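PDB 2BKL: prolyl endopeptidase from Myxococcus xanthus, which probably cleaves oligopeptides after proline, and far less readily after alanine, as a serine peptidase of family S9A. Local coordinates for residues 542-547 with 625-630; 558-563 with 608-613; 18-23 with 589-594; 447-452 with 666-671. All blocks are in the same frame, centred on the assembly; numbering follows the deposited sequence. Where two conformers were deposited one is given.

Contact 1 of 4, residues 542-547 with 625-630; sequences AMTQRP and RKFVAA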
# COMPACT_ATOMS: atom_id res chain seq x y z
N ALA A 542 -8.76 -12.45 -13.42
CA ALA A 542 -9.24 -13.76 -12.98
C ALA A 542 -10.65 -13.99 -13.54
O ALA A 542 -10.93 -15.06 -14.07
CB ALA A 542 -9.22 -13.86 -11.48
N MET A 543 -11.53 -12.98 -13.44
CA MET A 543 -12.93 -13.19 -13.81
C MET A 543 -13.11 -13.25 -15.31
O MET A 543 -14.05 -13.87 -15.79
CB MET A 543 -13.84 -12.16 -13.17
CG MET A 543 -13.89 -10.85 -13.80
SD MET A 543 -15.24 -9.79 -13.13
CE MET A 543 -16.56 -10.23 -13.76
N THR A 544 -12.23 -12.59 -16.08
CA THR A 544 -12.32 -12.65 -17.54
C THR A 544 -11.69 -13.90 -18.11
O THR A 544 -12.12 -14.39 -19.17
CB THR A 544 -11.74 -11.38 -18.21
OG1 THR A 544 -10.43 -11.09 -17.73
CG2 THR A 544 -12.62 -10.12 -17.94
N GLN A 545 -10.66 -14.43 -17.46
CA GLN A 545 -9.98 -15.66 -17.91
C GLN A 545 -10.70 -16.95 -17.56
O GLN A 545 -10.80 -17.86 -18.39
CB GLN A 545 -8.55 -15.71 -17.36
CG GLN A 545 -7.68 -14.61 -17.95
CD GLN A 545 -6.24 -14.66 -17.52
OE1 GLN A 545 -5.85 -15.40 -16.61
NE2 GLN A 545 -5.41 -13.85 -18.18
N ARG A 546 -11.16 -17.05 -16.32
CA ARG A 546 -11.72 -18.28 -15.79
C ARG A 546 -12.94 -17.97 -14.94
O ARG A 546 -12.97 -18.26 -13.74
CB ARG A 546 -10.69 -19.03 -14.96
CG ARG A 546 -9.46 -19.43 -15.73
CD ARG A 546 -9.61 -20.65 -16.52
NE ARG A 546 -9.95 -21.85 -15.75
CZ ARG A 546 -9.15 -22.58 -14.97
NH1 ARG A 546 -7.88 -22.29 -14.74
NH2 ARG A 546 -9.65 -23.68 -14.40
N PRO A 547 -13.97 -17.39 -15.55
CA PRO A 547 -15.16 -16.99 -14.80
C PRO A 547 -15.82 -18.16 -14.06
O PRO A 547 -16.40 -17.93 -12.98
CB PRO A 547 -16.08 -16.40 -15.89
CG PRO A 547 -15.58 -17.01 -17.18
CD PRO A 547 -14.10 -17.10 -17.00
N ARG A 625 -15.30 2.38 -14.62
CA ARG A 625 -16.47 2.73 -15.42
C ARG A 625 -16.54 1.92 -16.70
O ARG A 625 -17.58 1.35 -17.04
CB ARG A 625 -16.47 4.22 -15.79
CG ARG A 625 -16.50 5.20 -14.64
CD ARG A 625 -16.91 6.64 -15.04
NE ARG A 625 -15.87 7.36 -15.77
CZ ARG A 625 -14.91 8.12 -15.25
NH1 ARG A 625 -14.78 8.26 -13.95
NH2 ARG A 625 -14.05 8.75 -16.05
N LYS A 626 -15.45 1.88 -17.45
CA LYS A 626 -15.45 1.14 -18.71
C LYS A 626 -15.69 -0.36 -18.48
O LYS A 626 -16.41 -1.01 -19.27
CB LYS A 626 -14.17 1.37 -19.48
CG LYS A 626 -13.95 2.81 -19.95
CD LYS A 626 -13.11 2.91 -21.21
CE LYS A 626 -11.73 2.33 -21.06
NZ LYS A 626 -10.87 2.60 -22.27
N PHE A 627 -15.06 -0.93 -17.45
CA PHE A 627 -15.20 -2.35 -17.21
C PHE A 627 -16.61 -2.69 -16.78
O PHE A 627 -17.16 -3.67 -17.27
CB PHE A 627 -14.17 -2.82 -16.18
CG PHE A 627 -14.08 -4.32 -16.02
CD1 PHE A 627 -13.43 -5.08 -16.98
CD2 PHE A 627 -14.66 -4.97 -14.92
CE1 PHE A 627 -13.28 -6.44 -16.81
CE2 PHE A 627 -14.54 -6.34 -14.77
CZ PHE A 627 -13.88 -7.07 -15.72
N VAL A 628 -17.21 -1.92 -15.88
CA VAL A 628 -18.59 -2.21 -15.44
C VAL A 628 -19.56 -2.13 -16.62
O VAL A 628 -20.46 -2.96 -16.76
CB VAL A 628 -19.07 -1.37 -14.24
CG1 VAL A 628 -19.60 -0.04 -14.62
CG2 VAL A 628 -20.15 -2.15 -13.47
N ALA A 629 -19.36 -1.15 -17.50
CA ALA A 629 -20.17 -1.05 -18.69
C ALA A 629 -20.06 -2.28 -19.58
O ALA A 629 -21.06 -2.82 -20.03
CB ALA A 629 -19.79 0.17 -19.49
N ALA A 630 -18.84 -2.78 -19.74
CA ALA A 630 -18.60 -3.97 -20.56
C ALA A 630 -19.28 -5.21 -19.96
O ALA A 630 -19.86 -6.02 -20.66
CB ALA A 630 -17.11 -4.18 -20.73
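The ring of Phe-627 pushes its far rim into the gap between Met-543 and Thr-544, and both meet it at the edge, near the ring plane. Met-543 SD lies 3.9 Å from Phe-627 CE2 and 88° off the ring normal, an edge-on Met-aromatic contact; Thr-544 CG2 sits 3.9 Å from Phe-627 CE1. Both partners also touch CZ, so the point of the ring is shared between sulfur and methyl. Phe-627 reaches this far because CG stands anti to the backbone N (chi1 -171°), which sends the ring straight out from its helix, head-on to Thr-544, while the methionine chain runs alongside in the opposite sense. With OG1 hydrogen-bonded to Gly-540 O, one turn back in the same helix, the CG2 methyl of Thr-544 is the branch that faces the ring. These helices, 534-545 and 622-632, pack on the same side of the central sheet of an alpha/beta-hydrolase domain, and 534-545 is the one that directly follows Ser-533 at the apparent nucleophile elbow. Cutting Phe-627 back to an alanine would probably leave Met-543 SD and Thr-544 CG2 without their ring edge. Outward from this first shell, Leu-608 of strand 607-613 touches both Met-543 and Phe-627, and Leu-560 closes on the phenylalanine from the loop after strand 552-556.

Contact 2 of 4, residues 558-563 with 608-613; sequences PLLDMV and LLMMAA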
# COMPACT_ATOMS: atom_id res chain seq x y z
N PRO A 558 -9.59 -0.03 -9.34
CA PRO A 558 -8.77 -0.92 -10.17
C PRO A 558 -8.08 -0.33 -11.40
O PRO A 558 -8.55 0.68 -11.97
CB PRO A 558 -9.78 -1.93 -10.66
CG PRO A 558 -11.05 -1.04 -10.92
CD PRO A 558 -11.02 -0.12 -9.72
N LEU A 559 -7.03 -1.01 -11.86
CA LEU A 559 -6.52 -0.90 -13.22
C LEU A 559 -7.12 -2.01 -14.05
O LEU A 559 -7.02 -3.18 -13.66
CB LEU A 559 -5.00 -1.03 -13.21
CG LEU A 559 -4.23 0.11 -12.57
CD1 LEU A 559 -2.79 -0.25 -12.27
CD2 LEU A 559 -4.32 1.37 -13.44
N LEU A 560 -7.74 -1.69 -15.20
CA LEU A 560 -8.41 -2.70 -16.03
C LEU A 560 -8.21 -2.54 -17.53
O LEU A 560 -8.29 -3.53 -18.24
CB LEU A 560 -9.91 -2.82 -15.68
CG LEU A 560 -10.23 -3.20 -14.25
CD1 LEU A 560 -11.64 -2.88 -13.84
CD2 LEU A 560 -9.92 -4.63 -13.97
N ASP A 561 -8.02 -1.31 -18.05
CA ASP A 561 -7.61 -1.12 -19.45
C ASP A 561 -6.10 -0.96 -19.45
O ASP A 561 -5.56 0.13 -19.16
CB ASP A 561 -8.30 0.09 -20.09
CG ASP A 561 -7.89 0.32 -21.51
OD1 ASP A 561 -6.85 -0.24 -21.94
OD2 ASP A 561 -8.58 1.08 -22.26
N MET A 562 -5.40 -2.05 -19.71
CA MET A 562 -3.94 -2.06 -19.60
C MET A 562 -3.26 -1.60 -20.88
O MET A 562 -2.06 -1.44 -20.91
CB MET A 562 -3.44 -3.43 -19.16
CG MET A 562 -3.97 -3.82 -17.80
SD MET A 562 -3.48 -2.69 -16.47
CE MET A 562 -1.76 -2.87 -16.46
N VAL A 563 -4.04 -1.38 -21.93
CA VAL A 563 -3.53 -0.79 -23.16
C VAL A 563 -3.41 0.73 -23.01
O VAL A 563 -2.59 1.35 -23.67
CB VAL A 563 -4.43 -1.19 -24.35
CG1 VAL A 563 -4.00 -0.50 -25.64
CG2 VAL A 563 -4.42 -2.71 -24.53
N LEU A 608 -20.53 -9.03 -9.73
CA LEU A 608 -19.46 -8.07 -9.64
C LEU A 608 -19.86 -6.86 -8.83
O LEU A 608 -20.90 -6.25 -9.12
CB LEU A 608 -19.03 -7.65 -11.04
CG LEU A 608 -18.00 -6.56 -11.18
CD1 LEU A 608 -16.67 -7.01 -10.55
CD2 LEU A 608 -17.78 -6.20 -12.66
N LEU A 609 -19.08 -6.51 -7.81
CA LEU A 609 -19.20 -5.25 -7.09
C LEU A 609 -17.91 -4.45 -7.29
O LEU A 609 -16.84 -4.87 -6.85
CB LEU A 609 -19.45 -5.48 -5.60
CG LEU A 609 -19.50 -4.27 -4.68
CD1 LEU A 609 -20.55 -3.26 -5.14
CD2 LEU A 609 -19.73 -4.66 -3.22
N MET A 610 -18.01 -3.31 -7.97
CA MET A 610 -16.89 -2.42 -8.24
C MET A 610 -16.91 -1.38 -7.14
O MET A 610 -17.88 -0.61 -7.02
CB MET A 610 -17.19 -1.64 -9.52
CG MET A 610 -16.79 -2.11 -10.90
SD MET A 610 -15.84 -3.52 -11.04
CE MET A 610 -14.52 -2.82 -12.05
N MET A 611 -15.84 -1.26 -6.39
CA MET A 611 -15.74 -0.29 -5.31
C MET A 611 -14.80 0.83 -5.73
O MET A 611 -13.57 0.76 -5.60
CB MET A 611 -15.29 -0.91 -4.02
CG MET A 611 -16.07 -2.13 -3.71
SD MET A 611 -16.28 -2.74 -2.04
CE MET A 611 -16.83 -1.28 -1.08
N ALA A 612 -15.41 1.90 -6.20
CA ALA A 612 -14.68 3.05 -6.74
C ALA A 612 -14.67 4.20 -5.75
O ALA A 612 -15.37 4.19 -4.74
CB ALA A 612 -15.30 3.47 -8.04
N ALA A 613 -13.80 5.15 -6.02
CA ALA A 613 -13.58 6.34 -5.20
C ALA A 613 -13.60 7.56 -6.10
O ALA A 613 -12.90 7.59 -7.12
CB ALA A 613 -12.27 6.25 -4.48
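One residue beyond Leu-560, whose methyl meets Met-610 across the contact, the carboxylate of Asp-561 is held by several groups. Its OD2 makes a salt bridge to Lys-626 NZ, and its OD1 takes a weak bond from Val-563 N, 3.0 Å long but bent to 128° at the hydrogen. The backbone N of Asp-561 is also committed, to His-623 ND1, so polar bonds hold this turn of the loop. Leu-560 CG lies beside its backbone N, anti to the carbonyl carbon (chi1 -59°), and from there CD1 meets Met-610 CE tip to tip, while Pro-558 CG stands 4.1 Å from that same Met-610 CE, the proline ring crossing the methionine at about a right angle. Met-610 was modelled in two conformers, and the 3.4 Å between Leu-560 CD1 and Met-610 CE is tighter than carbons normally allow, so the exact fit of this end is doubtful. The contact joins the loop after strand 552-556 to strand 607-613 of the alpha/beta-hydrolase sheet, and Phe-627 of helix 622-632 packs on both Leu-560 and Met-610. Leu-559, between the two touching loop residues, belongs to the pocket holding the bound benzyloxycarbonyl-Ala-Pro; the side chain of Pro-558 stays about 9 Å from that ligand. No hydrogen bond crosses: loop meets strand through buried apolar side chains, with the polar bonds of Asp-561 made beside the contact.

Contact 3 of 4, residues 18-23 with 589-594; sequences VQVADP and TLHAYS. With MES (2-(N-morpholino)-ethanesulfonic acid), chain D.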
# COMPACT_ATOMS: atom_id res chain seq x y z
N VAL A 18 -2.32 -4.19 -34.86
CA VAL A 18 -3.43 -4.94 -34.28
C VAL A 18 -4.58 -3.99 -33.99
O VAL A 18 -4.38 -2.96 -33.37
CB VAL A 18 -3.00 -5.58 -32.93
CG1 VAL A 18 -4.20 -6.21 -32.23
CG2 VAL A 18 -1.90 -6.62 -33.15
N GLN A 19 -5.79 -4.37 -34.40
CA GLN A 19 -7.01 -3.63 -34.09
C GLN A 19 -7.39 -3.85 -32.62
O GLN A 19 -7.48 -4.99 -32.15
CB GLN A 19 -8.17 -4.09 -34.97
CG GLN A 19 -7.92 -3.93 -36.46
CD GLN A 19 -7.73 -2.50 -36.87
OE1 GLN A 19 -6.61 -2.06 -37.14
NE2 GLN A 19 -8.82 -1.74 -36.89
N VAL A 20 -7.60 -2.75 -31.91
CA VAL A 20 -8.05 -2.76 -30.51
C VAL A 20 -9.35 -1.98 -30.43
O VAL A 20 -9.37 -0.80 -30.70
CB VAL A 20 -7.00 -2.13 -29.59
CG1 VAL A 20 -7.45 -2.14 -28.12
CG2 VAL A 20 -5.67 -2.84 -29.73
N ALA A 21 -10.42 -2.64 -30.01
CA ALA A 21 -11.72 -2.01 -29.83
C ALA A 21 -11.87 -1.41 -28.43
O ALA A 21 -11.45 -2.01 -27.44
CB ALA A 21 -12.83 -3.01 -30.11
N ASP A 22 -12.52 -0.26 -28.37
CA ASP A 22 -12.71 0.50 -27.13
C ASP A 22 -14.15 1.04 -27.12
O ASP A 22 -14.38 2.23 -27.30
CB ASP A 22 -11.67 1.61 -27.04
CG ASP A 22 -11.45 2.13 -25.63
OD1 ASP A 22 -12.34 2.01 -24.74
OD2 ASP A 22 -10.39 2.73 -25.37
N PRO A 23 -15.14 0.17 -26.94
CA PRO A 23 -16.53 0.60 -27.08
C PRO A 23 -16.98 1.66 -26.12
O PRO A 23 -17.89 2.44 -26.44
CB PRO A 23 -17.33 -0.71 -26.88
CG PRO A 23 -16.39 -1.64 -26.25
CD PRO A 23 -15.01 -1.27 -26.68
N THR A 589 2.08 -8.35 -24.55
CA THR A 589 1.87 -8.84 -23.21
C THR A 589 0.63 -8.26 -22.55
O THR A 589 -0.19 -8.97 -22.02
CB THR A 589 3.11 -8.50 -22.35
OG1 THR A 589 4.23 -9.30 -22.80
CG2 THR A 589 2.92 -8.83 -20.86
N LEU A 590 0.52 -6.93 -22.57
CA LEU A 590 -0.58 -6.23 -21.91
C LEU A 590 -1.92 -6.55 -22.54
O LEU A 590 -2.90 -6.78 -21.83
CB LEU A 590 -0.31 -4.73 -21.95
CG LEU A 590 0.89 -4.27 -21.12
CD1 LEU A 590 1.40 -2.93 -21.66
CD2 LEU A 590 0.51 -4.19 -19.65
N HIS A 591 -1.98 -6.56 -23.86
CA HIS A 591 -3.22 -6.79 -24.56
C HIS A 591 -3.72 -8.19 -24.29
O HIS A 591 -4.92 -8.39 -24.21
CB HIS A 591 -3.04 -6.53 -26.06
CG HIS A 591 -4.33 -6.47 -26.83
ND1 HIS A 591 -4.41 -6.86 -28.15
CD2 HIS A 591 -5.56 -6.03 -26.48
CE1 HIS A 591 -5.65 -6.69 -28.57
NE2 HIS A 591 -6.37 -6.17 -27.59
N ALA A 592 -2.81 -9.15 -24.05
CA ALA A 592 -3.22 -10.52 -23.82
C ALA A 592 -3.99 -10.70 -22.52
O ALA A 592 -4.81 -11.60 -22.43
CB ALA A 592 -2.03 -11.41 -23.85
N TYR A 593 -3.72 -9.87 -21.52
CA TYR A 593 -4.45 -9.98 -20.25
C TYR A 593 -5.38 -8.83 -19.84
O TYR A 593 -6.17 -9.01 -18.93
CB TYR A 593 -3.52 -10.33 -19.08
CG TYR A 593 -2.54 -9.25 -18.60
CD1 TYR A 593 -2.98 -8.18 -17.83
CD2 TYR A 593 -1.18 -9.34 -18.85
CE1 TYR A 593 -2.10 -7.24 -17.33
CE2 TYR A 593 -0.29 -8.41 -18.38
CZ TYR A 593 -0.74 -7.35 -17.61
OH TYR A 593 0.15 -6.44 -17.10
N SER A 594 -5.27 -7.68 -20.50
CA SER A 594 -6.02 -6.43 -20.21
C SER A 594 -7.50 -6.76 -19.99
O SER A 594 -8.17 -7.17 -20.94
CB SER A 594 -5.86 -5.48 -21.38
OG SER A 594 -6.62 -4.29 -21.18
O1 MES D . -14.69 -10.52 -26.84
C2 MES D . -14.14 -9.48 -26.00
C3 MES D . -13.50 -8.31 -26.75
N4 MES D . -12.78 -8.78 -27.94
C5 MES D . -13.30 -9.94 -28.68
C6 MES D . -14.73 -10.20 -28.22
C7 MES D . -12.09 -7.77 -28.74
C8 MES D . -11.10 -6.96 -27.88
S MES D . -9.87 -6.33 -28.85
O1S MES D . -9.09 -7.47 -29.39
O2S MES D . -9.02 -5.46 -28.02
O3S MES D . -10.55 -5.56 -29.94
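His-591 and Ala-21 are joined across the contact by a foreign anion, the sulfonate of a buffer molecule, MES, probably taken up from the crystallisation liquor. His-591 NE2 donates to MES O2S over 2.8 Å in a nearly straight bond, 171° at the hydrogen, with the sulfur lying in the plane of the imidazole at its edge. Ala-21 N donates to MES O3S at 2.9 Å, so two different oxygens of one sulfonate span the gap between strand 18-21 and helix 584-593. Protein meets protein directly as well. Val-20 CG2 lies over one face of the imidazole, 4.2 Å from its centroid, in a CH-pi contact offset toward the rim; Val-18 CG1 approaches obliquely and comes within 4.0 Å of His-591 CE1. A chi1 of -168° swings the imidazole away from its backbone N and out to the strand, and Phe-587 and His-597 pack on its ring. As in prolyl oligopeptidases generally, the N-terminal segment here lies on the hydrolase domain rather than in a propeller blade. A leucine in place of His-591 would probably leave the sulfonate held by Ala-21 N without its second donor and Val-20 CG2 without an aromatic face. A sulfonate so close to NE2 would be expected to favour a protonated imidazole, making the site a small anion-binding spot in the crystal.

Contact 4 of 4, residues 447-452 with 666-671; sequences PTLLYG and DLYSFL
In the alpha/beta-hydrolase domain the long C-terminal helix, 657-674, packs across the central sheet on the face away from helix 534-545, and here it meets strand 448-451. One side chain of the strand does the work: Leu-449 points at the helix and splits its two methyls between Tyr-668 and Leu-671, crossing each at about a right angle. Its chi1 of 178° extends the side chain, carrying the fork straight off the sheet. Leu-449 CD1 takes Leu-671, meeting that residue's CD1 at 4.1 Å, a plain methyl-to-methyl contact. Its other branch goes to the phenol end of the tyrosine, near CE1, CZ and OH, and comes in obliquely to the ring. Tyr-668 is steadied from its own helix, for Leu-667 CD2 lies 3.8 Å above the ring plane, over the centre of one face. The packing round Leu-449 is completed by the sheet and a short helix: Tyr-530 of strand 527-532 touches Leu-449 and Leu-667, while Trp-471 of helix 469-473 packs on Leu-449 and Leu-671. Away from the strand, Asp-666 forms salt bridges with Arg-56 and Arg-644. No hydrogen bond crosses between strand and helix, and even the phenol oxygen makes a carbon contact here, with Leu-449 CD2 at 3.5 Å from Tyr-668 OH.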
# COMPACT_ATOMS: atom_id res chain seq x y z
N PRO A 447 -18.91 -20.37 2.54
CA PRO A 447 -18.71 -19.14 1.78
C PRO A 447 -17.26 -18.75 2.01
O PRO A 447 -16.80 -18.69 3.15
CB PRO A 447 -19.65 -18.13 2.45
CG PRO A 447 -20.36 -18.82 3.47
CD PRO A 447 -19.85 -20.20 3.66
N THR A 448 -16.54 -18.47 0.94
CA THR A 448 -15.12 -18.20 1.03
C THR A 448 -14.77 -16.94 0.29
O THR A 448 -15.31 -16.68 -0.76
CB THR A 448 -14.38 -19.42 0.44
OG1 THR A 448 -14.65 -20.56 1.27
CG2 THR A 448 -12.85 -19.26 0.43
N LEU A 449 -13.89 -16.16 0.88
CA LEU A 449 -13.40 -14.92 0.29
C LEU A 449 -11.88 -15.05 0.16
O LEU A 449 -11.18 -15.21 1.15
CB LEU A 449 -13.74 -13.74 1.17
CG LEU A 449 -13.27 -12.35 0.73
CD1 LEU A 449 -13.84 -11.96 -0.57
CD2 LEU A 449 -13.70 -11.35 1.82
N LEU A 450 -11.39 -14.97 -1.06
CA LEU A 450 -9.99 -15.17 -1.41
C LEU A 450 -9.43 -13.83 -1.89
O LEU A 450 -9.96 -13.22 -2.84
CB LEU A 450 -9.86 -16.23 -2.52
CG LEU A 450 -8.51 -16.33 -3.24
CD1 LEU A 450 -7.38 -16.71 -2.26
CD2 LEU A 450 -8.60 -17.29 -4.38
N TYR A 451 -8.39 -13.39 -1.22
CA TYR A 451 -7.76 -12.09 -1.43
C TYR A 451 -6.34 -12.27 -1.97
O TYR A 451 -5.59 -13.16 -1.55
CB TYR A 451 -7.70 -11.38 -0.07
CG TYR A 451 -7.04 -10.03 0.00
CD1 TYR A 451 -7.41 -9.02 -0.85
CD2 TYR A 451 -6.14 -9.73 1.02
CE1 TYR A 451 -6.84 -7.74 -0.76
CE2 TYR A 451 -5.58 -8.46 1.13
CZ TYR A 451 -5.91 -7.49 0.19
OH TYR A 451 -5.37 -6.20 0.22
N GLY A 452 -5.95 -11.38 -2.87
CA GLY A 452 -4.60 -11.35 -3.39
C GLY A 452 -4.25 -9.98 -3.93
O GLY A 452 -5.09 -9.11 -4.05
N ASP A 666 -21.92 -2.85 2.87
CA ASP A 666 -22.20 -3.04 1.46
C ASP A 666 -21.49 -4.26 0.90
O ASP A 666 -22.12 -5.07 0.24
CB ASP A 666 -21.88 -1.77 0.67
CG ASP A 666 -22.93 -0.68 0.86
OD1 ASP A 666 -24.03 -0.92 1.42
OD2 ASP A 666 -22.74 0.47 0.44
N LEU A 667 -20.20 -4.40 1.15
CA LEU A 667 -19.40 -5.51 0.66
C LEU A 667 -19.95 -6.82 1.14
O LEU A 667 -20.22 -7.70 0.33
CB LEU A 667 -17.95 -5.34 1.12
CG LEU A 667 -16.89 -6.24 0.47
CD1 LEU A 667 -15.48 -5.62 0.66
CD2 LEU A 667 -16.91 -7.64 0.98
N TYR A 668 -20.14 -6.96 2.45
CA TYR A 668 -20.50 -8.27 2.99
C TYR A 668 -21.96 -8.60 2.73
O TYR A 668 -22.28 -9.77 2.51
CB TYR A 668 -20.04 -8.44 4.48
CG TYR A 668 -18.52 -8.64 4.54
CD1 TYR A 668 -17.97 -9.87 4.23
CD2 TYR A 668 -17.66 -7.61 4.89
CE1 TYR A 668 -16.59 -10.07 4.24
CE2 TYR A 668 -16.26 -7.81 4.93
CZ TYR A 668 -15.74 -9.06 4.60
OH TYR A 668 -14.37 -9.31 4.58
N SER A 669 -22.85 -7.60 2.67
CA SER A 669 -24.22 -7.88 2.28
C SER A 669 -24.34 -8.30 0.80
O SER A 669 -25.12 -9.19 0.49
CB SER A 669 -25.17 -6.75 2.70
OG SER A 669 -25.04 -5.58 1.91
N PHE A 670 -23.53 -7.73 -0.10
CA PHE A 670 -23.40 -8.19 -1.48
C PHE A 670 -23.00 -9.67 -1.50
O PHE A 670 -23.61 -10.49 -2.18
CB PHE A 670 -22.36 -7.32 -2.22
CG PHE A 670 -21.88 -7.89 -3.53
CD1 PHE A 670 -22.66 -7.81 -4.69
CD2 PHE A 670 -20.64 -8.48 -3.62
CE1 PHE A 670 -22.19 -8.31 -5.92
CE2 PHE A 670 -20.17 -8.97 -4.80
CZ PHE A 670 -20.96 -8.90 -5.96
N LEU A 671 -21.98 -10.01 -0.73
CA LEU A 671 -21.51 -11.39 -0.69
C LEU A 671 -22.58 -12.34 -0.17
O LEU A 671 -22.77 -13.44 -0.74
CB LEU A 671 -20.21 -11.51 0.11
CG LEU A 671 -18.98 -10.83 -0.52
CD1 LEU A 671 -17.76 -11.04 0.34
CD2 LEU A 671 -18.72 -11.34 -1.94

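From the N terminus, contact 3 comes first: 18-23 pairs with 589-594, closing a loop of chain that contains the whole propeller and bringing the N-terminal hairpin onto the hydrolase domain. Contact 4 opens at 447-452 inside that span but closes after it, at 666-671, so the two cross. Within contact 4 lies the loop of contact 1, from 542-547 to 625-630, and within that the loop of contact 2, from 558-563 to 608-613. Because 589-594 falls between the ends of both, contact 3 crosses contacts 1 and 2 too. Lys-626, already paired with Asp-561, also bridges to Asp-22 of contact 3, while strand 607-613 lies between contact 1 and the helix of contact 4.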